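Local coordinates for protein cypemycin cysteine dehydrogenase (decarboxylating) (Streptomyces sp, PDB 6JDD) that catalyses the flavin-dependent oxidative decarboxylation of the C-terminal cysteine of the cypemycin precursor, a step in making the aminovinyl-cysteine of this linaridin, at residues T16-A21 with V92-L97; E37-V42 with L60-V65. All coordinates share one frame; numbering follows the deposited sequence.

Contact 1. Residues T16-A21 with V92-L97; sequences TGSISA and VFPATL. With FAD (flavin-adenine dinucleotide), chain B.
The flavin site of this Rossmann-like fold forms at the switch point of the parallel sheet, where Thr-16, just past strand 10-15, meets Pro-94, Ala-95 and Thr-96 at the end of strand 90-95. Thr-16 OG1 lies between its own backbone N and carbonyl carbon (chi1 76°), the crowded position, and there it does double duty. It donates to Pro-94 O at 2.6 Å, approaching from 43° above the carbonyl plane, and accepts from Thr-96 N at 2.9 Å. Thr-16 N adds a weak bond to Pro-94 O, and CG2 touches Val-92 CG1 at 4.0 Å. Pro-94, which follows a cis peptide bond, lays CB and CG against Ser-18 OG, which is also hydrogen-bonded to Thr-128 OG1. The CG2 of Thr-96 packs against the backbone of Gly-17. A valine in place of Thr-16 would probably leave Thr-96 N without this acceptor and take from Pro-94 O the hydroxyl's bond.

Thus joined, the two segments hold FAD at both ends of its ribityl chain. Gly-17 N gives a hydrogen bond to O2P of the flavin-side phosphate (2.8 Å), while Gly-17 O accepts one from the ribityl O2' (2.6 Å). Thr-96 OG1 donates to phosphate O1P at 2.6 Å and also caps Thr-99 N at the start of helix 97-104. Leu-97 N reaches the isoalloxazine O2 at 2.7 Å. From these two segments a backbone amide and a hydroxyl, both uncharged, meet the phosphate, and the nearby helix N-terminus would be expected to stabilise its negative charge.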
loop_
_atom_site.group_PDB
_atom_site.type_symbol
_atom_site.label_atom_id
_atom_site.label_comp_id
_atom_site.label_asym_id
_atom_site.label_seq_id
_atom_site.Cartn_x
_atom_site.Cartn_y
_atom_site.Cartn_z
ATOM N N THR A 16 -30.064 -6.146 -0.694
ATOM C CA THR A 16 -29.557 -5.463 0.530
ATOM C C THR A 16 -29.019 -6.521 1.492
ATOM O O THR A 16 -29.278 -7.658 1.288
ATOM C CB THR A 16 -30.625 -4.549 1.172
ATOM O OG1 THR A 16 -31.605 -5.332 1.867
ATOM C CG2 THR A 16 -31.302 -3.605 0.188
ATOM N N GLY A 17 -28.321 -6.083 2.541
ATOM C CA GLY A 17 -27.363 -6.851 3.359
ATOM C C GLY A 17 -28.015 -7.700 4.418
ATOM O O GLY A 17 -27.702 -7.571 5.618
ATOM N N SER A 18 -28.820 -8.639 4.007
ATOM C CA SER A 18 -29.192 -9.725 4.926
ATOM C C SER A 18 -28.614 -11.023 4.374
ATOM O O SER A 18 -28.302 -11.123 3.156
ATOM C CB SER A 18 -30.677 -9.755 5.141
ATOM O OG SER A 18 -31.366 -10.046 3.956
ATOM N N ILE A 19 -28.468 -12.000 5.248
ATOM C CA ILE A 19 -27.909 -13.324 4.873
ATOM C C ILE A 19 -28.757 -13.911 3.726
ATOM O O ILE A 19 -28.171 -14.562 2.846
ATOM C CB ILE A 19 -27.773 -14.209 6.125
ATOM C CG1 ILE A 19 -26.950 -15.451 5.809
ATOM C CG2 ILE A 19 -29.122 -14.533 6.729
ATOM C CD1 ILE A 19 -25.519 -15.073 5.468
ATOM N N SER A 20 -30.044 -13.584 3.615
ATOM C CA SER A 20 -30.887 -13.979 2.453
ATOM C C SER A 20 -30.271 -13.498 1.133
ATOM O O SER A 20 -30.641 -14.024 0.096
ATOM C CB SER A 20 -32.293 -13.482 2.570
ATOM O OG SER A 20 -32.897 -13.934 3.763
ATOM N N ALA A 21 -29.414 -12.486 1.124
ATOM C CA ALA A 21 -28.827 -12.033 -0.156
ATOM C C ALA A 21 -28.024 -13.181 -0.753
ATOM O O ALA A 21 -28.000 -13.263 -1.938
ATOM C CB ALA A 21 -27.986 -10.806 0.019
ATOM N N VAL A 92 -37.187 -4.855 -3.903
ATOM C CA VAL A 92 -36.115 -4.836 -2.878
ATOM C C VAL A 92 -36.089 -6.214 -2.205
ATOM O O VAL A 92 -36.967 -6.524 -1.430
ATOM C CB VAL A 92 -36.314 -3.668 -1.902
ATOM C CG1 VAL A 92 -35.118 -3.504 -0.981
ATOM C CG2 VAL A 92 -36.574 -2.368 -2.655
ATOM N N PHE A 93 -35.100 -7.018 -2.566
ATOM C CA PHE A 93 -35.121 -8.490 -2.411
ATOM C C PHE A 93 -33.721 -8.967 -2.071
ATOM O O PHE A 93 -32.865 -8.969 -2.946
ATOM C CB PHE A 93 -35.601 -9.139 -3.709
ATOM C CG PHE A 93 -35.769 -10.632 -3.625
ATOM C CD1 PHE A 93 -36.749 -11.186 -2.821
ATOM C CD2 PHE A 93 -34.943 -11.473 -4.338
ATOM C CE1 PHE A 93 -36.900 -12.557 -2.724
ATOM C CE2 PHE A 93 -35.100 -12.845 -4.241
ATOM C CZ PHE A 93 -36.076 -13.390 -3.436
ATOM N N PRO A 94 -33.387 -9.242 -0.797
ATOM C CA PRO A 94 -34.201 -8.847 0.348
ATOM C C PRO A 94 -34.055 -7.379 0.766
ATOM O O PRO A 94 -33.186 -6.692 0.255
ATOM C CB PRO A 94 -33.593 -9.699 1.452
ATOM C CG PRO A 94 -32.134 -9.685 1.123
ATOM C CD PRO A 94 -32.115 -9.826 -0.384
ATOM N N ALA A 95 -34.917 -6.942 1.693
ATOM C CA ALA A 95 -34.921 -5.562 2.214
ATOM C C ALA A 95 -34.620 -5.602 3.686
ATOM O O ALA A 95 -35.396 -6.127 4.413
ATOM C CB ALA A 95 -36.224 -4.918 1.972
ATOM N N THR A 96 -33.493 -5.034 4.058
ATOM C CA THR A 96 -33.123 -4.848 5.480
ATOM C C THR A 96 -34.070 -3.815 6.132
ATOM O O THR A 96 -34.622 -2.927 5.449
ATOM C CB THR A 96 -31.645 -4.454 5.624
ATOM O OG1 THR A 96 -31.421 -3.303 4.802
ATOM C CG2 THR A 96 -30.714 -5.582 5.218
ATOM N N LEU A 97 -34.110 -3.869 7.453
ATOM C CA LEU A 97 -34.707 -2.827 8.336
ATOM C C LEU A 97 -34.134 -1.467 7.958
ATOM O O LEU A 97 -34.939 -0.580 7.677
ATOM C CB LEU A 97 -34.400 -3.221 9.779
ATOM C CG LEU A 97 -34.820 -2.242 10.868
ATOM C CD1 LEU A 97 -36.209 -1.708 10.632
ATOM C CD2 LEU A 97 -34.780 -2.918 12.211
HETATM P PA FAD B . -25.823 -0.276 2.761
HETATM O O1A FAD B . -25.687 0.524 1.507
HETATM O O2A FAD B . -24.839 -1.370 3.011
HETATM O O5B FAD B . -25.849 0.714 4.023
HETATM C C5B FAD B . -24.596 1.038 4.677
HETATM C C4B FAD B . -24.739 2.353 5.404
HETATM O O4B FAD B . -23.629 3.217 5.047
HETATM C C3B FAD B . -26.008 3.159 5.093
HETATM O O3B FAD B . -26.484 3.837 6.250
HETATM C C2B FAD B . -25.523 4.142 4.024
HETATM O O2B FAD B . -26.306 5.315 3.966
HETATM C C1B FAD B . -24.109 4.430 4.515
HETATM N N9A FAD B . -23.198 4.857 3.461
HETATM C C8A FAD B . -23.503 5.568 2.326
HETATM N N7A FAD B . -22.450 5.794 1.575
HETATM C C5A FAD B . -21.396 5.196 2.256
HETATM C C6A FAD B . -20.020 5.087 1.978
HETATM N N6A FAD B . -19.441 5.596 0.894
HETATM N N1A FAD B . -19.255 4.422 2.876
HETATM C C2A FAD B . -19.843 3.912 3.966
HETATM N N3A FAD B . -21.122 3.951 4.331
HETATM C C4A FAD B . -21.851 4.617 3.420
HETATM N N1 FAD B . -30.386 -6.534 8.751
HETATM C C2 FAD B . -31.697 -6.719 8.473
HETATM O O2 FAD B . -32.471 -5.762 8.404
HETATM N N3 FAD B . -32.221 -7.955 8.258
HETATM C C4 FAD B . -31.450 -9.090 8.312
HETATM O O4 FAD B . -31.962 -10.182 8.112
HETATM C C4X FAD B . -30.079 -8.939 8.598
HETATM N N5 FAD B . -29.330 -10.010 8.653
HETATM C C5X FAD B . -28.000 -9.837 8.933
HETATM C C6 FAD B . -27.179 -10.976 8.995
HETATM C C7 FAD B . -25.836 -10.879 9.272
HETATM C C7M FAD B . -24.986 -12.121 9.330
HETATM C C8 FAD B . -25.263 -9.603 9.499
HETATM C C8M FAD B . -23.794 -9.469 9.803
HETATM C C9 FAD B . -26.059 -8.476 9.440
HETATM C C9A FAD B . -27.432 -8.568 9.158
HETATM N N10 FAD B . -28.264 -7.451 9.091
HETATM C C10 FAD B . -29.610 -7.595 8.811
HETATM C "C1'" FAD B . -27.706 -6.107 9.322
HETATM C "C2'" FAD B . -27.458 -5.361 8.024
HETATM O "O2'" FAD B . -26.430 -6.013 7.285
HETATM C "C3'" FAD B . -27.047 -3.912 8.293
HETATM O "O3'" FAD B . -28.154 -3.201 8.838
HETATM C "C4'" FAD B . -26.541 -3.176 7.051
HETATM O "O4'" FAD B . -26.161 -1.844 7.404
HETATM C "C5'" FAD B . -27.573 -3.125 5.948
HETATM O "O5'" FAD B . -27.101 -2.258 4.882
HETATM P P FAD B . -27.898 -2.221 3.491
HETATM O O1P FAD B . -29.348 -2.017 3.783
HETATM O O2P FAD B . -27.485 -3.403 2.678
HETATM O O3P FAD B . -27.303 -0.889 2.823
#

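Contact 2. Residues E37-V42 with L60-V65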
loop_
_atom_site.group_PDB
_atom_site.type_symbol
_atom_site.label_atom_id
_atom_site.label_comp_id
_atom_site.label_asym_id
_atom_site.label_seq_id
_atom_site.Cartn_x
_atom_site.Cartn_y
_atom_site.Cartn_z
ATOM N N GLU A 37 -37.483 -14.252 -21.519
ATOM C CA GLU A 37 -37.619 -13.006 -22.311
ATOM C C GLU A 37 -37.480 -11.777 -21.417
ATOM O O GLU A 37 -37.276 -10.694 -21.949
ATOM C CB GLU A 37 -38.983 -13.001 -22.996
ATOM C CG GLU A 37 -40.145 -13.141 -22.029
ATOM C CD GLU A 37 -40.246 -14.502 -21.377
ATOM O OE1 GLU A 37 -39.295 -15.268 -21.500
ATOM O OE2 GLU A 37 -41.264 -14.781 -20.752
ATOM N N LEU A 38 -37.587 -11.967 -20.108
ATOM C CA LEU A 38 -37.521 -10.861 -19.126
ATOM C C LEU A 38 -36.095 -10.327 -19.024
ATOM O O LEU A 38 -35.200 -11.128 -18.856
ATOM C CB LEU A 38 -37.989 -11.390 -17.774
ATOM C CG LEU A 38 -38.094 -10.359 -16.654
ATOM C CD1 LEU A 38 -38.945 -9.167 -17.056
ATOM C CD2 LEU A 38 -38.672 -11.019 -15.423
ATOM N N VAL A 39 -35.907 -9.017 -19.129
ATOM C CA VAL A 39 -34.611 -8.359 -18.803
ATOM C C VAL A 39 -34.581 -8.022 -17.306
ATOM O O VAL A 39 -35.449 -7.274 -16.850
ATOM C CB VAL A 39 -34.374 -7.116 -19.678
ATOM C CG1 VAL A 39 -33.145 -6.328 -19.250
ATOM C CG2 VAL A 39 -34.245 -7.497 -21.125
ATOM N N VAL A 40 -33.594 -8.542 -16.582
ATOM C CA VAL A 40 -33.458 -8.381 -15.113
ATOM C C VAL A 40 -32.219 -7.529 -14.856
ATOM O O VAL A 40 -31.112 -7.979 -15.136
ATOM C CB VAL A 40 -33.357 -9.749 -14.430
ATOM C CG1 VAL A 40 -33.208 -9.654 -12.919
ATOM C CG2 VAL A 40 -34.524 -10.624 -14.771
ATOM N N ASN A 41 -32.421 -6.326 -14.354
ATOM C CA ASN A 41 -31.346 -5.449 -13.833
ATOM C C ASN A 41 -31.180 -5.699 -12.334
ATOM O O ASN A 41 -32.148 -6.056 -11.672
ATOM C CB ASN A 41 -31.629 -3.973 -14.110
ATOM C CG ASN A 41 -31.972 -3.716 -15.558
ATOM O OD1 ASN A 41 -31.122 -3.802 -16.439
ATOM N ND2 ASN A 41 -33.225 -3.378 -15.802
ATOM N N VAL A 42 -29.974 -5.523 -11.826
ATOM C CA VAL A 42 -29.681 -5.802 -10.400
ATOM C C VAL A 42 -28.729 -4.744 -9.849
ATOM O O VAL A 42 -27.709 -4.430 -10.491
ATOM C CB VAL A 42 -29.099 -7.211 -10.214
ATOM C CG1 VAL A 42 -28.931 -7.529 -8.741
ATOM C CG2 VAL A 42 -29.945 -8.279 -10.877
ATOM N N LEU A 60 -25.491 -14.316 -14.174
ATOM C CA LEU A 60 -26.849 -14.893 -14.110
ATOM C C LEU A 60 -27.893 -13.901 -14.632
ATOM O O LEU A 60 -28.910 -14.356 -15.116
ATOM C CB LEU A 60 -27.126 -15.297 -12.666
ATOM C CG LEU A 60 -26.177 -16.361 -12.123
ATOM C CD1 LEU A 60 -26.232 -16.460 -10.603
ATOM C CD2 LEU A 60 -26.470 -17.711 -12.763
ATOM N N ALA A 61 -27.656 -12.595 -14.525
ATOM C CA ALA A 61 -28.635 -11.554 -14.895
ATOM C C ALA A 61 -28.313 -11.037 -16.286
ATOM O O ALA A 61 -27.157 -10.792 -16.552
ATOM C CB ALA A 61 -28.606 -10.430 -13.884
ATOM N N ASN A 62 -29.328 -10.778 -17.086
ATOM C CA ASN A 62 -29.161 -10.353 -18.492
ATOM C C ASN A 62 -29.206 -8.831 -18.623
ATOM O O ASN A 62 -28.936 -8.351 -19.692
ATOM C CB ASN A 62 -30.212 -11.008 -19.372
ATOM C CG ASN A 62 -31.617 -10.802 -18.876
ATOM O OD1 ASN A 62 -31.860 -10.627 -17.702
ATOM N ND2 ASN A 62 -32.553 -10.834 -19.780
ATOM N N GLY A 63 -29.572 -8.105 -17.572
ATOM C CA GLY A 63 -29.640 -6.628 -17.602
ATOM C C GLY A 63 -28.380 -6.016 -17.032
ATOM O O GLY A 63 -27.436 -6.729 -16.923
ATOM N N LYS A 64 -28.387 -4.746 -16.646
ATOM C CA LYS A 64 -27.215 -4.079 -16.015
ATOM C C LYS A 64 -27.080 -4.532 -14.570
ATOM O O LYS A 64 -28.126 -4.770 -13.904
ATOM C CB LYS A 64 -27.371 -2.567 -16.097
ATOM C CG LYS A 64 -27.336 -2.027 -17.522
ATOM C CD LYS A 64 -26.319 -2.754 -18.437
ATOM C CE LYS A 64 -25.758 -1.906 -19.568
ATOM N NZ LYS A 64 -26.830 -1.351 -20.435
ATOM N N VAL A 65 -25.845 -4.688 -14.124
ATOM C CA VAL A 65 -25.583 -5.068 -12.717
ATOM C C VAL A 65 -24.613 -4.040 -12.174
ATOM O O VAL A 65 -23.668 -3.714 -12.860
ATOM C CB VAL A 65 -25.058 -6.507 -12.576
ATOM C CG1 VAL A 65 -24.731 -6.845 -11.134
ATOM C CG2 VAL A 65 -26.045 -7.518 -13.101
#
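Asn-62 turns its carboxamide against the backbone of Leu-38 and Val-40 much as a strand would present a peptide group. Its chi1 of 53° places CG between the backbone N and the carbonyl carbon. Both ends of the amide meet segment 37-42: ND2 donates to Leu-38 O at 2.8 Å, with that oxygen close to the amide plane, and OD1 accepts from Val-40 N at 2.9 Å, the donor standing 36° above the plane. The side chains of Asn-62 and Val-40 cross at about a right angle, CB of the valine facing OD1.

Asn-41 acts from the other segment. Its OD1 receives Lys-64 N at 2.9 Å, in the carbonyl plane and on a lone pair, while its ND2 is held by Glu-10 and Ser-87 elsewhere in the chain, which fixes the rotation of the amide. Between the two asparagines sits Gly-63, whose CA comes within 3.4 Å of Asn-41 OD1 and whose N makes a weak bond to Val-40 O.

Farther along, a parallel bridge forms. Val-42 N bonds to Lys-64 O at 2.9 Å, almost in line with the carbonyl bond (164°), and Val-42 and Val-65 pair with their side chains on one face, Val-42 CB 4.2 Å from Val-65 CG2. Ala-61 CB joins them, 3.9 Å from Val-42 CG2, and Leu-57 of helix 54-60 packs on both valines.

This is the return of a beta-alpha-beta crossover, where the chain leaves helix 54-60 to start the strand next to 39-44. Before that strand begins, side-chain amides supply bonds that a sheet would draw from backbone: the Asn-62 amide serves Leu-38 O and Val-40 N, and that of Asn-41 serves Lys-64 N, in a largely buried junction.

Overall arrangement
From the N terminus, strand 10-15 runs through the middle of the sheet and ends at residues 16-21, the first half of contact 1. After helix 24-34 the chain returns as strand 39-44, and contact 2 closes a short loop of 17 residues through helix 54-60 to reach strand 65-67 at one border of the sheet within this chain. Only then does strand 90-95 arrive on the other side of strand 10-15 and complete contact 1, so the smaller loop nests within the larger. Their centres lie about 18 Å apart and the two contacts do not touch: contact 1 joins the ends of strands 10-15 and 90-95 beside the cofactor, contact 2 the border strand 65-67 to its neighbour 39-44.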